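Local coordinates for uncharacterized protein (Bordetella bronchiseptica, PDB 4XG0), which belongs to the DUF1537 family of kinases, probably phosphorylating an acid sugar in a catabolic pathway, at residues E194-A204 with R222-R233. Sequence-based numbering, arbitrary orientation.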
loop_
_atom_site.group_PDB
_atom_site.type_symbol
_atom_site.label_atom_id
_atom_site.label_comp_id
_atom_site.label_asym_id
_atom_site.label_seq_id
_atom_site.Cartn_x
_atom_site.Cartn_y
_atom_site.Cartn_z
ATOM N N GLU A 194 14.363 -12.161 -2.107
ATOM C CA GLU A 194 14.237 -11.303 -3.281
ATOM C C GLU A 194 13.527 -9.990 -2.971
ATOM O O GLU A 194 12.576 -9.946 -2.199
ATOM C CB GLU A 194 13.509 -12.054 -4.406
ATOM C CG GLU A 194 13.410 -11.276 -5.723
ATOM C CD GLU A 194 12.975 -12.150 -6.901
ATOM O OE1 GLU A 194 12.233 -13.125 -6.687
ATOM O OE2 GLU A 194 13.382 -11.860 -8.045
ATOM N N THR A 195 14.018 -8.917 -3.581
ATOM C CA THR A 195 13.448 -7.604 -3.393
ATOM C C THR A 195 12.335 -7.384 -4.403
ATOM O O THR A 195 12.278 -8.069 -5.429
ATOM C CB THR A 195 14.507 -6.514 -3.585
ATOM O OG1 THR A 195 14.999 -6.568 -4.927
ATOM C CG2 THR A 195 15.663 -6.701 -2.595
ATOM N N PRO A 196 11.440 -6.434 -4.112
ATOM C CA PRO A 196 10.432 -6.061 -5.110
ATOM C C PRO A 196 11.045 -5.677 -6.459
ATOM O O PRO A 196 10.509 -6.049 -7.501
ATOM C CB PRO A 196 9.734 -4.859 -4.462
ATOM C CG PRO A 196 9.811 -5.156 -2.996
ATOM C CD PRO A 196 11.139 -5.863 -2.785
ATOM N N ALA A 197 12.165 -4.966 -6.447
ATOM C CA ALA A 197 12.752 -4.514 -7.701
ATOM C C ALA A 197 13.291 -5.691 -8.527
ATOM O O ALA A 197 13.192 -5.701 -9.758
ATOM C CB ALA A 197 13.853 -3.487 -7.435
ATOM N N GLU A 198 13.873 -6.672 -7.843
ATOM C CA GLU A 198 14.405 -7.849 -8.506
ATOM C C GLU A 198 13.241 -8.642 -9.092
ATOM O O GLU A 198 13.285 -9.060 -10.247
ATOM C CB GLU A 198 15.224 -8.691 -7.519
ATOM C CG GLU A 198 16.628 -8.128 -7.249
ATOM C CD GLU A 198 17.295 -8.717 -6.008
ATOM O OE1 GLU A 198 16.588 -9.118 -5.065
ATOM O OE2 GLU A 198 18.541 -8.778 -5.970
ATOM N N LEU A 199 12.186 -8.810 -8.300
ATOM C CA LEU A 199 10.995 -9.526 -8.757
ATOM C C LEU A 199 10.346 -8.824 -9.953
ATOM O O LEU A 199 9.869 -9.471 -10.879
ATOM C CB LEU A 199 9.988 -9.659 -7.631
ATOM C CG LEU A 199 8.666 -10.337 -8.007
ATOM C CD1 LEU A 199 8.936 -11.698 -8.646
ATOM C CD2 LEU A 199 7.789 -10.494 -6.798
ATOM N N ALA A 200 10.343 -7.497 -9.931
ATOM C CA ALA A 200 9.738 -6.720 -11.007
ATOM C C ALA A 200 10.446 -6.966 -12.344
ATOM O O ALA A 200 9.800 -7.108 -13.389
ATOM C CB ALA A 200 9.746 -5.219 -10.647
ATOM N N ARG A 201 11.778 -7.012 -12.311
ATOM C CA ARG A 201 12.550 -7.313 -13.508
ATOM C C ARG A 201 12.097 -8.630 -14.125
ATOM O O ARG A 201 11.879 -8.715 -15.332
ATOM C CB ARG A 201 14.045 -7.374 -13.180
ATOM C CG ARG A 201 14.797 -6.065 -13.416
ATOM C CD ARG A 201 16.139 -6.027 -12.674
ATOM N NE ARG A 201 16.439 -4.681 -12.177
ATOM C CZ ARG A 201 16.843 -4.390 -10.937
ATOM N NH1 ARG A 201 17.080 -3.126 -10.598
ATOM N NH2 ARG A 201 17.021 -5.346 -10.029
ATOM N N ARG A 202 11.957 -9.663 -13.299
ATOM C CA ARG A 202 11.597 -10.983 -13.808
ATOM C C ARG A 202 10.162 -11.045 -14.363
ATOM O O ARG A 202 9.883 -11.817 -15.286
ATOM C CB ARG A 202 11.809 -12.051 -12.728
ATOM C CG ARG A 202 13.248 -12.129 -12.233
ATOM C CD ARG A 202 13.544 -13.456 -11.569
ATOM N NE ARG A 202 12.859 -13.639 -10.290
ATOM C CZ ARG A 202 12.109 -14.689 -9.969
ATOM N NH1 ARG A 202 11.551 -14.758 -8.775
ATOM N NH2 ARG A 202 11.903 -15.677 -10.829
ATOM N N ILE A 203 9.245 -10.251 -13.804
ATOM C CA ILE A 203 7.885 -10.244 -14.324
ATOM C C ILE A 203 7.871 -9.591 -15.714
ATOM O O ILE A 203 7.151 -10.020 -16.620
ATOM C CB ILE A 203 6.930 -9.504 -13.381
ATOM C CG1 ILE A 203 6.680 -10.333 -12.123
ATOM C CG2 ILE A 203 5.616 -9.189 -14.082
ATOM C CD1 ILE A 203 6.016 -9.521 -10.977
ATOM N N ALA A 204 8.661 -8.541 -15.881
ATOM C CA ALA A 204 8.731 -7.863 -17.168
ATOM C C ALA A 204 9.286 -8.815 -18.231
ATOM O O ALA A 204 8.800 -8.858 -19.359
ATOM C CB ALA A 204 9.614 -6.621 -17.071
ATOM N N ARG A 222 4.992 -8.405 -1.466
ATOM C CA ARG A 222 6.172 -8.318 -2.322
ATOM C C ARG A 222 5.737 -8.201 -3.766
ATOM O O ARG A 222 6.318 -7.443 -4.536
ATOM C CB ARG A 222 7.083 -9.552 -2.162
ATOM C CG ARG A 222 8.342 -9.523 -2.990
ATOM C CD ARG A 222 9.271 -10.714 -2.693
ATOM N NE ARG A 222 9.338 -10.994 -1.254
ATOM C CZ ARG A 222 8.901 -12.107 -0.655
ATOM N NH1 ARG A 222 8.387 -13.128 -1.349
ATOM N NH2 ARG A 222 9.011 -12.213 0.663
ATOM N N LEU A 223 4.747 -9.003 -4.159
ATOM C CA LEU A 223 4.262 -8.981 -5.535
ATOM C C LEU A 223 3.609 -7.638 -5.832
ATOM O O LEU A 223 3.838 -7.066 -6.888
ATOM C CB LEU A 223 3.263 -10.136 -5.808
ATOM C CG LEU A 223 2.526 -10.121 -7.149
ATOM C CD1 LEU A 223 3.482 -10.119 -8.297
ATOM C CD2 LEU A 223 1.599 -11.301 -7.298
ATOM N N ALA A 224 2.805 -7.131 -4.895
ATOM C CA ALA A 224 2.158 -5.836 -5.071
ATOM C C ALA A 224 3.209 -4.724 -5.250
ATOM O O ALA A 224 3.071 -3.865 -6.110
ATOM C CB ALA A 224 1.269 -5.524 -3.884
ATOM N N ARG A 225 4.273 -4.755 -4.453
ATOM C CA ARG A 225 5.355 -3.791 -4.598
ATOM C C ARG A 225 6.037 -3.878 -5.971
ATOM O O ARG A 225 6.326 -2.843 -6.598
ATOM C CB ARG A 225 6.372 -3.957 -3.472
ATOM C CG ARG A 225 5.779 -3.573 -2.129
ATOM C CD ARG A 225 6.748 -3.740 -0.970
ATOM N NE ARG A 225 6.207 -3.068 0.212
ATOM C CZ ARG A 225 6.658 -3.205 1.461
ATOM N NH1 ARG A 225 7.670 -4.022 1.744
ATOM N NH2 ARG A 225 6.074 -2.522 2.444
ATOM N N ALA A 226 6.320 -5.096 -6.426
ATOM C CA ALA A 226 6.874 -5.304 -7.751
ATOM C C ALA A 226 5.955 -4.739 -8.811
ATOM O O ALA A 226 6.407 -4.101 -9.750
ATOM C CB ALA A 226 7.127 -6.791 -8.015
ATOM N N ILE A 227 4.674 -5.025 -8.680
ATOM C CA ILE A 227 3.677 -4.470 -9.575
ATOM C C ILE A 227 3.741 -2.938 -9.542
ATOM O O ILE A 227 3.691 -2.290 -10.567
ATOM C CB ILE A 227 2.265 -4.983 -9.226
ATOM C CG1 ILE A 227 2.127 -6.436 -9.726
ATOM C CG2 ILE A 227 1.187 -4.116 -9.862
ATOM C CD1 ILE A 227 0.997 -7.151 -9.139
ATOM N N GLY A 228 3.867 -2.348 -8.354
ATOM C CA GLY A 228 3.990 -0.906 -8.257
ATOM C C GLY A 228 5.159 -0.376 -9.067
ATOM O O GLY A 228 5.018 0.593 -9.806
ATOM N N VAL A 229 6.320 -1.010 -8.908
ATOM C CA VAL A 229 7.520 -0.644 -9.641
ATOM C C VAL A 229 7.270 -0.659 -11.143
ATOM O O VAL A 229 7.792 0.198 -11.860
ATOM C CB VAL A 229 8.685 -1.585 -9.293
ATOM C CG1 VAL A 229 9.849 -1.394 -10.253
ATOM C CG2 VAL A 229 9.126 -1.363 -7.846
ATOM N N LEU A 230 6.510 -1.647 -11.627
ATOM C CA LEU A 230 6.238 -1.755 -13.060
ATOM C C LEU A 230 5.269 -0.700 -13.577
ATOM O O LEU A 230 5.180 -0.479 -14.782
ATOM C CB LEU A 230 5.723 -3.142 -13.441
ATOM C CG LEU A 230 6.705 -4.322 -13.353
ATOM C CD1 LEU A 230 5.946 -5.633 -13.462
ATOM C CD2 LEU A 230 7.796 -4.246 -14.408
ATOM N N GLY A 231 4.550 -0.026 -12.685
ATOM C CA GLY A 231 3.747 1.121 -13.091
ATOM C C GLY A 231 2.521 0.802 -13.935
ATOM O O GLY A 231 1.889 -0.227 -13.779
ATOM N N GLN A 232 2.202 1.700 -14.857
ATOM C CA GLN A 232 0.930 1.664 -15.570
ATOM C C GLN A 232 0.704 0.378 -16.370
ATOM O O GLN A 232 -0.417 -0.124 -16.443
ATOM C CB GLN A 232 0.816 2.878 -16.510
ATOM C CG GLN A 232 -0.417 2.810 -17.384
ATOM C CD GLN A 232 -0.730 4.108 -18.091
ATOM O OE1 GLN A 232 -0.052 5.121 -17.900
ATOM N NE2 GLN A 232 -1.780 4.089 -18.901
ATOM N N ARG A 233 1.771 -0.167 -16.945
ATOM C CA ARG A 233 1.653 -1.335 -17.818
ATOM C C ARG A 233 1.253 -2.606 -17.069
ATOM O O ARG A 233 0.759 -3.555 -17.683
ATOM C CB ARG A 233 2.969 -1.567 -18.579
ATOM C CG ARG A 233 4.104 -2.116 -17.727
ATOM C CD ARG A 233 5.435 -2.257 -18.492
ATOM N NE ARG A 233 5.353 -3.150 -19.647
ATOM C CZ ARG A 233 6.321 -3.981 -20.040
ATOM N NH1 ARG A 233 7.466 -4.058 -19.375
ATOM N NH2 ARG A 233 6.145 -4.749 -21.106
#
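Ala226 CB and Ala200 CB lie 4.0 Å apart where two helices cross. With alanines at this point the backbones can come close: the axes of segments 196-204 and 222-230 approach to 7.9 Å, with a crossing angle of -67°. The methyl of Ala226 is a knob in a hole formed by Pro196, Leu199, Ala200 and Ile203, and its floor is partly backbone, Pro196 O lying 3.5 Å from Ala226 CB. Ile203 can be followed outward from this point. Its CB rests 4.0 Å from Leu230 CD1, and CG2, anti to the backbone N, comes closer to that same methyl, at 3.6 Å. The other branch runs through CG1 to CD1, nearly extended (chi2 166°), which meets Leu223 CD1 at 3.7 Å and also skirts the Ala226 methyl; the Ile203 and Leu223 side chains meet roughly at right angles. In this alpha/beta domain, which binds the sugar in the family, helix 196-205 is the helix of the beta-alpha-beta unit joining the neighbouring parallel strands 186-188 and 209-212, and helix 217-230 follows the second of them. Ile203 and Leu223 both reach Val137 on strand 135-139, so the pair packs down onto the sheet. At the start of helix 196-205, Pro196 lies alongside Arg225, ring carbon CB 3.6 Å from Arg225 CB, while Thr195 and Glu198 close a capping box. Arg222 lays its CD against Glu194 O and pairs through its guanidinium with Asp219. The Glu194 carboxylate forms a side-on salt bridge with Arg202, NE to OE2 and NH1 to OE1, and OE1 also accepts from Gln191 N.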